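Long-range contact in VP1 (Polyomavirus HPyV7, PDB 4PCH), which forms the pentamers of the viral capsid as its major coat protein and probably takes part in attachment to host cells: residues 30-35 and 165-169. Residue numbers count along the deposited sequence, not the author numbering.
Sequences NFGKAA and NAANF
Neither segment forms a helix or strand. Residues 30-35 curve around the backbone of residues 166-168. Asn30 and Phe31 are extended, Lys33 turns at phi/psi -125/-3, and Ala34 is extended again at -167/163. On the other side, Ala166 is extended at -161/172. Ala167 (-90/0) and Asn168 (-119/38) then bend the chain. Gly32 lies beside Asn168 (CA to CA 4.6 Å) and Ala35 beside Ala166 (CA to CA 5.0 Å). The contact buries 287 Å².

Two hydrogen bonds hold Ala167 at both its polar backbone atoms. Ala167 N donates to Ala35 O at 3.0 Å; the bond is nearly straight, 164° at the hydrogen. Ala167 O accepts from Asn30 ND2 at 2.6 Å, with a more bent angle of 135°. Asn30 is a t rotamer, and its OD1 accepts from the backbone N of Asn39. Gly32 CA makes a CA-H...O contact to Ala167 O at 3.5 Å. A side chain at Gly32 would clash with that oxygen.

Ala167 CB points toward residues 30-35 and lies 3.4 Å from Asn30 ND2 and 3.7 Å from Ala34 O. Ala35 CB meets Ala166 CB at 4.0 Å. Asn168 CB is 3.6 Å from Ala34 O, and Asn168 ND2 donates to Ala145 O. Phe31 turns away and packs on Leu59, while Phe169 meets Trp174 edge-to-face.

The arrangement joins the connection after strand 9-27, which leads on to strand 62-67, to a short loop in the long excursion between strands 117-124 and 184-191. Within one subunit of the pentamer, it is a BC-loop to EF-loop contact of the polyomavirus VP1 jelly roll.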
# COMPACT_ATOMS: atom_id res chain seq x y z
N ASN B 30 8.98 11.83 24.55
CA ASN B 30 9.74 12.85 25.18
C ASN B 30 9.81 14.10 24.34
O ASN B 30 10.36 14.06 23.25
CB ASN B 30 11.13 12.23 25.38
CG ASN B 30 12.11 13.20 25.88
OD1 ASN B 30 11.78 14.08 26.67
ND2 ASN B 30 13.34 13.09 25.39
N PHE B 31 9.23 15.20 24.84
CA PHE B 31 9.29 16.49 24.17
C PHE B 31 10.24 17.23 25.07
O PHE B 31 9.82 17.96 25.99
CB PHE B 31 7.94 17.20 24.16
CG PHE B 31 6.94 16.60 23.23
CD1 PHE B 31 6.19 15.51 23.62
CD2 PHE B 31 6.78 17.10 21.95
CE1 PHE B 31 5.28 14.95 22.77
CE2 PHE B 31 5.84 16.55 21.10
CZ PHE B 31 5.10 15.48 21.51
N GLY B 32 11.51 16.93 24.84
CA GLY B 32 12.63 17.35 25.62
C GLY B 32 12.68 18.84 25.81
O GLY B 32 12.40 19.62 24.88
N LYS B 33 12.97 19.19 27.05
CA LYS B 33 13.16 20.55 27.52
C LYS B 33 14.53 20.71 28.21
O LYS B 33 14.88 21.81 28.64
CB LYS B 33 12.10 20.89 28.56
CG LYS B 33 10.67 20.89 28.09
CD LYS B 33 9.78 21.49 29.17
CE LYS B 33 9.74 23.01 29.09
NZ LYS B 33 8.77 23.50 28.06
N ALA B 34 15.27 19.61 28.33
CA ALA B 34 16.56 19.59 29.02
C ALA B 34 17.28 18.28 28.68
O ALA B 34 16.67 17.32 28.22
CB ALA B 34 16.37 19.73 30.53
N ALA B 35 18.59 18.24 28.92
CA ALA B 35 19.39 17.07 28.49
C ALA B 35 19.19 15.84 29.39
O ALA B 35 18.93 14.71 28.91
CB ALA B 35 20.86 17.44 28.41
N ASN B 165 22.63 10.83 23.28
CA ASN B 165 23.01 10.50 24.66
C ASN B 165 22.28 11.39 25.66
O ASN B 165 22.72 11.56 26.80
CB ASN B 165 24.53 10.67 24.87
CG ASN B 165 25.03 12.06 24.48
OD1 ASN B 165 24.23 12.99 24.22
ND2 ASN B 165 26.36 12.21 24.38
N ALA B 166 21.17 11.96 25.22
CA ALA B 166 20.39 12.84 26.05
C ALA B 166 18.98 12.92 25.44
O ALA B 166 18.73 12.43 24.35
CB ALA B 166 21.01 14.20 26.07
N ALA B 167 18.12 13.57 26.21
CA ALA B 167 16.68 13.62 25.99
C ALA B 167 16.27 14.78 25.09
O ALA B 167 15.09 14.94 24.81
CB ALA B 167 15.99 13.76 27.35
N ASN B 168 17.21 15.58 24.65
CA ASN B 168 16.86 16.82 23.94
C ASN B 168 17.35 16.96 22.49
O ASN B 168 17.72 18.04 22.06
CB ASN B 168 17.31 18.00 24.77
CG ASN B 168 18.83 18.11 24.88
OD1 ASN B 168 19.56 17.11 24.79
ND2 ASN B 168 19.30 19.32 25.10
N PHE B 169 17.33 15.87 21.76
CA PHE B 169 17.64 15.83 20.34
C PHE B 169 16.36 15.81 19.52
O PHE B 169 15.71 14.78 19.40
CB PHE B 169 18.45 14.56 20.01
CG PHE B 169 19.90 14.63 20.40
CD1 PHE B 169 20.32 14.27 21.65
CD2 PHE B 169 20.86 15.00 19.47
CE1 PHE B 169 21.66 14.32 21.99
CE2 PHE B 169 22.21 15.04 19.80
CZ PHE B 169 22.62 14.70 21.07